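Long-range contact in protein-tyrosine-phosphatase (Shewanella sp., PDB 2Z72), which probably removes phosphate from tyrosine residues of proteins, as a cold-active, zinc-containing phosphatase of the calcineurin-like phosphoesterase family: residues A[71-85]-A[307-320]. Numbering follows the deposited sequence. Where two conformers were deposited one is given.
Sequences KKVVALSDVHGQYDV and IKVGKSGELLLLEN. With ZN (zinc ion), chain B.
Val85 and Ile307 close the tight end of this contact, where the start of helix 83-92 presses on the 3-10 segment 307-309. In Ile307 a chi1 of -68° sets CG2 anti to the backbone N, which brings it to Val85 CG1, 3.8 Å away, and to the Val79 backbone. The other Val85 branch, CG2, packs 3.4 Å from the Gly310 carbonyl O. At the solvent edge of this cluster Gln82, bent at chi2 (-68°), lays its CG 3.3 Å from Ile307 O and its amide against Gly310 CA; an alanine here would probably uncover the Gly310 backbone and leave the water on Gly310 O without its weak bond from NE2. Strands 72-76 and 315-319 run antiparallel, paired bonds joining Val73 to Leu318 and Ala75 to Leu316; that from Leu318 N to Val73 O is nearly straight, at 175°. The calcineurin-like phosphoesterase principle is plain: a strand end delivers metal ligands, while the 3-10 segment packs against their loop. Asp78 OD1 and His80 NE2 each bind zinc at 2.0 Å, with Asp114, shared with the second zinc. Next to this ligand, Lys308 CB lies 3.6 Å from His80 CB, the side chains running alongside. The far, strand end is looser: one water links Lys71 O to Asn320 N, and Lys72 NZ, in cation-pi contact with Phe104, stays 5.2 Å from Glu319 OE1.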
ATOM      1  N   LYS A  71       3.642  -3.169  19.941  1.00 12.37           N
ATOM      2  CA  LYS A  71       4.843  -3.946  20.251  1.00 12.85           C
ATOM      3  C   LYS A  71       5.650  -4.327  19.021  1.00 13.64           C
ATOM      4  O   LYS A  71       6.878  -4.325  19.080  1.00 14.55           O
ATOM      5  CB  LYS A  71       4.496  -5.182  21.093  1.00 16.77           C
ATOM      6  CG  LYS A  71       4.012  -4.787  22.515  1.00 21.98           C
ATOM      7  CD  LYS A  71       3.668  -5.950  23.384  1.00 36.88           C
ATOM      8  CE  LYS A  71       3.111  -5.539  24.772  1.00 44.30           C
ATOM      9  NZ  LYS A  71       2.108  -4.424  24.723  1.00 67.93           N
ATOM     10  N   LYS A  72       4.965  -4.668  17.908  1.00 12.26           N
ATOM     11  CA  LYS A  72       5.760  -5.170  16.752  1.00 12.69           C
ATOM     12  C   LYS A  72       5.134  -4.656  15.480  1.00 11.37           C
ATOM     13  O   LYS A  72       3.902  -4.702  15.333  1.00 11.08           O
ATOM     14  CB  LYS A  72       5.995  -6.637  16.850  1.00 20.65           C
ATOM     15  CG  LYS A  72       5.061  -7.587  16.455  1.00 24.24           C
ATOM     16  CD  LYS A  72       5.393  -9.073  16.590  1.00 18.82           C
ATOM     17  CE  LYS A  72       4.045  -9.721  16.238  1.00 18.36           C
ATOM     18  NZ  LYS A  72       4.089 -11.167  16.441  1.00 20.61           N
ATOM     19  N   VAL A  73       5.985  -4.211  14.613  1.00 11.11           N
ATOM     20  CA  VAL A  73       5.558  -3.633  13.323  1.00  9.81           C
ATOM     21  C   VAL A  73       6.454  -4.240  12.239  1.00 10.08           C
ATOM     22  O   VAL A  73       7.663  -4.373  12.442  1.00 11.60           O
ATOM     23  CB  VAL A  73       5.708  -2.098  13.327  1.00 10.31           C
ATOM     24  CG1 VAL A  73       5.214  -1.487  11.994  1.00 11.35           C
ATOM     25  CG2 VAL A  73       4.928  -1.451  14.457  1.00 12.74           C
ATOM     26  N   VAL A  74       5.873  -4.539  11.089  1.00  9.85           N
ATOM     27  CA  VAL A  74       6.620  -4.844   9.879  1.00 10.25           C
ATOM     28  C   VAL A  74       6.215  -3.867   8.797  1.00  9.60           C
ATOM     29  O   VAL A  74       5.045  -3.488   8.645  1.00 10.35           O
ATOM     30  CB  VAL A  74       6.301  -6.321   9.573  0.55 11.19           C
ATOM     31  CG1 VAL A  74       4.837  -6.559   9.193  0.55 12.31           C
ATOM     32  CG2 VAL A  74       7.172  -6.794   8.440  0.55 10.47           C
ATOM     33  N   ALA A  75       7.191  -3.419   7.998  1.00  9.38           N
ATOM     34  CA  ALA A  75       6.924  -2.468   6.936  1.00  9.33           C
ATOM     35  C   ALA A  75       7.562  -2.924   5.637  1.00  9.41           C
ATOM     36  O   ALA A  75       8.659  -3.508   5.630  1.00 10.31           O
ATOM     37  CB  ALA A  75       7.455  -1.089   7.316  1.00 10.08           C
ATOM     38  N   LEU A  76       6.890  -2.624   4.555  1.00  9.26           N
ATOM     39  CA  LEU A  76       7.320  -2.968   3.198  1.00  8.99           C
ATOM     40  C   LEU A  76       6.532  -2.117   2.236  1.00  9.17           C
ATOM     41  O   LEU A  76       5.590  -1.429   2.606  1.00  9.47           O
ATOM     42  CB  LEU A  76       7.221  -4.468   2.884  1.00  9.94           C
ATOM     43  CG  LEU A  76       5.774  -5.029   2.801  1.00 10.42           C
ATOM     44  CD1 LEU A  76       5.823  -6.456   2.266  1.00 13.50           C
ATOM     45  CD2 LEU A  76       5.054  -5.064   4.130  1.00 13.26           C
ATOM     46  N   SER A  77       6.891  -2.126   0.946  1.00  9.35           N
ATOM     47  CA  SER A  77       6.314  -1.145   0.029  1.00  9.22           C
ATOM     48  C   SER A  77       6.582  -1.503  -1.413  1.00  8.87           C
ATOM     49  O   SER A  77       7.418  -2.324  -1.740  1.00  9.38           O
ATOM     50  CB  SER A  77       7.024   0.183   0.283  1.00  9.68           C
ATOM     51  OG  SER A  77       6.285   1.279  -0.225  1.00 10.33           O
ATOM     52  N   ASP A  78       5.844  -0.854  -2.302  1.00  8.69           N
ATOM     53  CA  ASP A  78       6.120  -0.829  -3.741  1.00  8.53           C
ATOM     54  C   ASP A  78       6.147  -2.232  -4.338  1.00  7.67           C
ATOM     55  O   ASP A  78       7.010  -2.617  -5.119  1.00  9.68           O
ATOM     56  CB  ASP A  78       7.427  -0.074  -4.026  1.00  8.89           C
ATOM     57  CG  ASP A  78       7.296   1.408  -3.694  1.00  8.59           C
ATOM     58  OD1 ASP A  78       6.942   2.227  -4.563  1.00  8.98           O
ATOM     59  OD2 ASP A  78       7.500   1.747  -2.495  1.00  9.50           O
ATOM     60  N   VAL A  79       5.109  -3.014  -3.995  1.00  8.40           N
ATOM     61  CA  VAL A  79       4.985  -4.343  -4.590  1.00  8.49           C
ATOM     62  C   VAL A  79       4.765  -4.271  -6.110  1.00  7.92           C
ATOM     63  O   VAL A  79       5.217  -5.161  -6.813  1.00  9.11           O
ATOM     64  CB  VAL A  79       3.868  -5.099  -3.844  1.00  8.34           C
ATOM     65  CG1 VAL A  79       3.486  -6.386  -4.533  1.00  9.70           C
ATOM     66  CG2 VAL A  79       4.249  -5.353  -2.393  1.00  9.15           C
ATOM     67  N   HIS A  80       4.052  -3.253  -6.588  1.00  8.26           N
ATOM     68  CA  HIS A  80       3.929  -3.032  -8.042  1.00  8.26           C
ATOM     69  C   HIS A  80       3.519  -4.291  -8.766  1.00  8.25           C
ATOM     70  O   HIS A  80       4.148  -4.771  -9.711  1.00  9.35           O
ATOM     71  CB  HIS A  80       5.232  -2.427  -8.604  1.00  9.06           C
ATOM     72  CG  HIS A  80       5.314  -0.964  -8.274  1.00  8.74           C
ATOM     73  ND1 HIS A  80       4.369  -0.065  -8.661  1.00  9.37           N
ATOM     74  CD2 HIS A  80       6.262  -0.230  -7.632  1.00  9.31           C
ATOM     75  CE1 HIS A  80       4.703   1.142  -8.237  1.00  8.90           C
ATOM     76  NE2 HIS A  80       5.882   1.099  -7.590  1.00  8.96           N
ATOM     77  N   GLY A  81       2.463  -4.947  -8.267  1.00  7.89           N
ATOM     78  CA  GLY A  81       1.871  -6.070  -8.930  1.00  7.86           C
ATOM     79  C   GLY A  81       2.670  -7.359  -8.904  1.00  8.69           C
ATOM     80  O   GLY A  81       2.360  -8.255  -9.732  1.00  9.66           O
ATOM     81  N   GLN A  82       3.634  -7.505  -8.040  1.00  8.74           N
ATOM     82  CA  GLN A  82       4.460  -8.722  -7.939  1.00  8.99           C
ATOM     83  C   GLN A  82       3.989  -9.571  -6.753  1.00  8.82           C
ATOM     84  O   GLN A  82       4.570  -9.576  -5.675  1.00  9.77           O
ATOM     85  CB  GLN A  82       5.919  -8.354  -7.849  1.00  9.65           C
ATOM     86  CG  GLN A  82       6.418  -7.641  -9.070  1.00 10.22           C
ATOM     87  CD  GLN A  82       6.480  -8.475 -10.329  1.00 11.00           C
ATOM     88  OE1 GLN A  82       6.475  -7.880 -11.456  1.00 14.24           O
ATOM     89  NE2 GLN A  82       6.579  -9.760 -10.253  1.00 10.35           N
ATOM     90  N   TYR A  83       2.887 -10.275  -6.954  1.00  8.99           N
ATOM     91  CA  TYR A  83       2.284 -11.116  -5.943  1.00  9.11           C
ATOM     92  C   TYR A  83       3.178 -12.246  -5.491  1.00  9.15           C
ATOM     93  O   TYR A  83       3.367 -12.504  -4.287  1.00  9.28           O
ATOM     94  CB  TYR A  83       0.945 -11.676  -6.431  1.00  9.64           C
ATOM     95  CG  TYR A  83       0.329 -12.694  -5.502  1.00  9.60           C
ATOM     96  CD1 TYR A  83       0.244 -14.018  -5.808  1.00 11.62           C
ATOM     97  CD2 TYR A  83      -0.194 -12.260  -4.277  1.00 12.25           C
ATOM     98  CE1 TYR A  83      -0.332 -14.946  -4.972  1.00 12.87           C
ATOM     99  CE2 TYR A  83      -0.777 -13.196  -3.417  1.00 13.37           C
ATOM    100  CZ  TYR A  83      -0.840 -14.512  -3.755  1.00 14.01           C
ATOM    101  OH  TYR A  83      -1.431 -15.386  -2.848  1.00 16.66           O
ATOM    102  N   ASP A  84       3.802 -12.973  -6.440  1.00  9.30           N
ATOM    103  CA  ASP A  84       4.620 -14.092  -6.071  1.00  9.68           C
ATOM    104  C   ASP A  84       5.746 -13.659  -5.166  1.00  9.84           C
ATOM    105  O   ASP A  84       6.078 -14.368  -4.170  1.00 10.45           O
ATOM    106  CB  ASP A  84       5.208 -14.798  -7.306  1.00  9.73           C
ATOM    107  CG  ASP A  84       4.179 -15.339  -8.269  1.00 10.35           C
ATOM    108  OD1 ASP A  84       3.048 -15.661  -7.841  1.00 13.05           O
ATOM    109  OD2 ASP A  84       4.542 -15.460  -9.452  1.00 12.10           O
ATOM    110  N   VAL A  85       6.400 -12.546  -5.463  1.00  9.79           N
ATOM    111  CA  VAL A  85       7.500 -12.069  -4.623  1.00 10.14           C
ATOM    112  C   VAL A  85       6.989 -11.664  -3.235  1.00 10.06           C
ATOM    113  O   VAL A  85       7.606 -12.047  -2.219  1.00 10.58           O
ATOM    114  CB  VAL A  85       8.211 -10.882  -5.286  1.00 11.28           C
ATOM    115  CG1 VAL A  85       9.280 -10.271  -4.392  1.00 11.82           C
ATOM    116  CG2 VAL A  85       8.844 -11.314  -6.618  1.00 13.33           C
ATOM    117  N   ILE A 307      10.921  -4.821  -5.049  1.00 10.53           N
ATOM    118  CA  ILE A 307      10.002  -5.896  -5.370  1.00 10.17           C
ATOM    119  C   ILE A 307       9.514  -5.742  -6.820  1.00  9.97           C
ATOM    120  O   ILE A 307       9.218  -6.757  -7.480  1.00 10.62           O
ATOM    121  CB  ILE A 307       8.841  -5.926  -4.345  1.00  9.33           C
ATOM    122  CG1 ILE A 307       9.340  -6.340  -3.000  1.00 10.28           C
ATOM    123  CG2 ILE A 307       7.704  -6.849  -4.859  1.00 10.13           C
ATOM    124  CD1 ILE A 307       8.324  -6.142  -1.866  1.00 10.43           C
ATOM    125  N   LYS A 308       9.389  -4.522  -7.330  1.00 10.03           N
ATOM    126  CA  LYS A 308       8.857  -4.272  -8.651  1.00 10.08           C
ATOM    127  C   LYS A 308       9.622  -4.992  -9.737  1.00 11.53           C
ATOM    128  O   LYS A 308       9.055  -5.223 -10.785  1.00 11.50           O
ATOM    129  CB  LYS A 308       8.823  -2.770  -8.968  1.00 10.79           C
ATOM    130  CG  LYS A 308      10.224  -2.161  -9.173  1.00 11.67           C
ATOM    131  CD  LYS A 308      10.234  -0.686  -9.268  1.00 12.22           C
ATOM    132  CE  LYS A 308      11.623  -0.140  -9.551  1.00 15.07           C
ATOM    133  NZ  LYS A 308      11.650   1.326  -9.658  1.00 17.16           N
ATOM    134  N   VAL A 309      10.893  -5.325  -9.493  1.00 12.38           N
ATOM    135  CA  VAL A 309      11.715  -5.975 -10.521  1.00 12.00           C
ATOM    136  C   VAL A 309      11.315  -7.425 -10.649  1.00 12.70           C
ATOM    137  O   VAL A 309      11.614  -8.059 -11.662  1.00 16.56           O
ATOM    138  CB  VAL A 309      13.188  -5.759 -10.202  1.00 12.70           C
ATOM    139  CG1 VAL A 309      14.154  -6.509 -11.116  1.00 18.17           C
ATOM    140  CG2 VAL A 309      13.508  -4.288 -10.371  1.00 16.11           C
ATOM    141  N   GLY A 310      10.575  -7.988  -9.684  1.00 12.09           N
ATOM    142  CA  GLY A 310       9.979  -9.309  -9.857  1.00 12.52           C
ATOM    143  C   GLY A 310      10.821 -10.470  -9.394  1.00 13.32           C
ATOM    144  O   GLY A 310      10.450 -11.623  -9.640  1.00 14.81           O
ATOM    145  N   LYS A 311      11.917 -10.211  -8.700  1.00 12.64           N
ATOM    146  CA  LYS A 311      12.826 -11.274  -8.249  1.00 13.64           C
ATOM    147  C   LYS A 311      12.909 -11.477  -6.751  1.00 13.69           C
ATOM    148  O   LYS A 311      13.018 -12.604  -6.332  1.00 16.36           O
ATOM    149  CB  LYS A 311      14.234 -11.007  -8.795  1.00 17.51           C
ATOM    150  CG  LYS A 311      14.236 -11.099 -10.304  1.00 24.72           C
ATOM    151  CD  LYS A 311      15.495 -10.488 -10.885  1.00 39.71           C
ATOM    152  CE  LYS A 311      15.420 -10.572 -12.410  1.00 46.63           C
ATOM    153  NZ  LYS A 311      15.547  -9.256 -13.144  1.00 49.23           N
ATOM    154  N   SER A 312      12.902 -10.380  -5.968  1.00 12.89           N
ATOM    155  CA  SER A 312      13.097 -10.517  -4.518  1.00 13.42           C
ATOM    156  C   SER A 312      12.586  -9.251  -3.841  1.00 11.05           C
ATOM    157  O   SER A 312      12.340  -8.255  -4.496  1.00 12.04           O
ATOM    158  CB  SER A 312      14.545 -10.725  -4.160  1.00 15.37           C
ATOM    159  OG  SER A 312      15.305  -9.598  -4.518  1.00 18.06           O
ATOM    160  N   GLY A 313      12.485  -9.307  -2.517  1.00 11.60           N
ATOM    161  CA  GLY A 313      12.199  -8.148  -1.717  1.00 13.28           C
ATOM    162  C   GLY A 313      12.577  -8.434  -0.290  1.00 11.49           C
ATOM    163  O   GLY A 313      12.955  -9.530   0.075  1.00 12.63           O
ATOM    164  N   GLU A 314      12.467  -7.487   0.602  1.00 12.07           N
ATOM    165  CA  GLU A 314      12.815  -7.380   1.946  1.00 10.66           C
ATOM    166  C   GLU A 314      11.785  -6.552   2.695  1.00 10.30           C
ATOM    167  O   GLU A 314      10.993  -5.780   2.128  1.00 10.87           O
ATOM    168  CB  GLU A 314      14.213  -6.726   2.143  1.00 11.18           C
ATOM    169  CG  GLU A 314      15.275  -7.508   1.361  1.00 12.22           C
ATOM    170  CD  GLU A 314      16.700  -7.100   1.746  1.00 13.35           C
ATOM    171  OE1 GLU A 314      17.637  -7.790   1.256  1.00 14.80           O
ATOM    172  OE2 GLU A 314      16.880  -6.068   2.438  1.00 13.26           O
ATOM    173  N   LEU A 315      11.836  -6.711   4.011  1.00 10.96           N
ATOM    174  CA  LEU A 315      10.978  -5.922   4.913  1.00 10.79           C
ATOM    175  C   LEU A 315      11.800  -5.384   6.047  1.00 11.29           C
ATOM    176  O   LEU A 315      12.956  -5.765   6.302  1.00 11.85           O
ATOM    177  CB  LEU A 315       9.777  -6.753   5.334  1.00 11.64           C
ATOM    178  CG  LEU A 315      10.022  -8.124   5.977  1.00 13.23           C
ATOM    179  CD1 LEU A 315      10.480  -8.038   7.424  1.00 15.81           C
ATOM    180  CD2 LEU A 315       8.718  -8.931   5.899  1.00 15.04           C
ATOM    181  N   LEU A 316      11.167  -4.489   6.807  1.00 11.21           N
ATOM    182  CA  LEU A 316      11.679  -3.914   8.026  1.00 11.04           C
ATOM    183  C   LEU A 316      10.828  -4.397   9.187  1.00 10.79           C
ATOM    184  O   LEU A 316       9.598  -4.332   9.114  1.00 10.75           O
ATOM    185  CB  LEU A 316      11.616  -2.380   7.934  1.00 11.48           C
ATOM    186  CG  LEU A 316      11.928  -1.608   9.217  1.00 11.36           C
ATOM    187  CD1 LEU A 316      13.409  -1.786   9.595  1.00 13.14           C
ATOM    188  CD2 LEU A 316      11.589  -0.150   9.041  1.00 12.76           C
ATOM    189  N   LEU A 317      11.477  -4.848  10.233  1.00 11.11           N
ATOM    190  CA  LEU A 317      10.838  -5.248  11.464  1.00 11.40           C
ATOM    191  C   LEU A 317      11.254  -4.276  12.554  1.00 11.35           C
ATOM    192  O   LEU A 317      12.448  -4.030  12.727  1.00 13.27           O
ATOM    193  CB  LEU A 317      11.213  -6.657  11.831  0.66 12.91           C
ATOM    194  CG  LEU A 317      10.724  -7.243  13.145  0.66 13.92           C
ATOM    195  CD1 LEU A 317       9.235  -7.306  13.243  0.66 14.03           C
ATOM    196  CD2 LEU A 317      11.389  -8.654  13.297  0.66 16.33           C
ATOM    197  N   LEU A 318      10.256  -3.755  13.268  1.00 11.56           N
ATOM    198  CA  LEU A 318      10.505  -2.848  14.424  1.00 12.20           C
ATOM    199  C   LEU A 318       9.932  -3.495  15.645  1.00 12.80           C
ATOM    200  O   LEU A 318       8.690  -3.650  15.805  1.00 13.21           O
ATOM    201  CB  LEU A 318       9.837  -1.482  14.192  1.00 12.78           C
ATOM    202  CG  LEU A 318      10.182  -0.799  12.860  1.00 11.81           C
ATOM    203  CD1 LEU A 318       9.216  -1.110  11.737  1.00 13.18           C
ATOM    204  CD2 LEU A 318      10.228   0.711  13.006  1.00 14.29           C
ATOM    205  N   GLU A 319      10.785  -3.929  16.573  1.00 15.17           N
ATOM    206  CA  GLU A 319      10.385  -4.697  17.719  1.00 17.29           C
ATOM    207  C   GLU A 319      11.492  -4.621  18.775  1.00 18.20           C
ATOM    208  O   GLU A 319      12.660  -4.613  18.352  1.00 17.72           O
ATOM    209  CB  GLU A 319      10.193  -6.169  17.302  1.00 18.74           C
ATOM    210  CG  GLU A 319       9.593  -7.074  18.311  1.00 20.97           C
ATOM    211  CD  GLU A 319       9.247  -8.474  17.812  1.00 20.11           C
ATOM    212  OE1 GLU A 319       8.435  -9.119  18.526  1.00 22.86           O
ATOM    213  OE2 GLU A 319       9.801  -8.875  16.750  1.00 27.54           O
ATOM    214  N   ASN A 320      11.128  -4.577  20.025  1.00 20.87           N
ATOM    215  CA  ASN A 320      12.122  -4.567  21.100  1.00 24.97           C
ATOM    216  C   ASN A 320      13.212  -3.503  20.909  1.00 25.61           C
ATOM    217  O   ASN A 320      14.367  -3.727  21.261  1.00 30.30           O
ATOM    218  CB  ASN A 320      12.807  -5.928  21.188  1.00 30.81           C
ATOM    219  CG  ASN A 320      11.862  -7.082  21.465  1.00 30.77           C
ATOM    220  OD1 ASN A 320      10.996  -6.915  22.335  1.00 39.06           O
ATOM    221  ND2 ASN A 320      12.005  -8.225  20.787  1.00 40.43           N
TER
HETATM  222 ZN    ZN B 401       6.722   2.567  -6.508  1.00  9.88          ZN
HETATM  223  O   HOH W   1       8.600  -4.215  21.103  1.00 25.20           O
HETATM  224  O   HOH W   2       9.874  -3.009  -2.825  1.00 11.36           O
HETATM  225  O   HOH W   3       9.540  -1.954  -5.958  1.00 11.28           O
HETATM  226  O   HOH W   4       6.419  -4.990 -11.410  1.00 11.17           O
HETATM  227  O   HOH W   5       7.741 -11.905 -11.325  1.00 27.82           O
HETATM  228  O   HOH W   6       8.699   1.889  -6.850  1.00 11.30           O
HETATM  229  O   HOH W   7       7.139   4.486  -6.732  1.00 11.73           O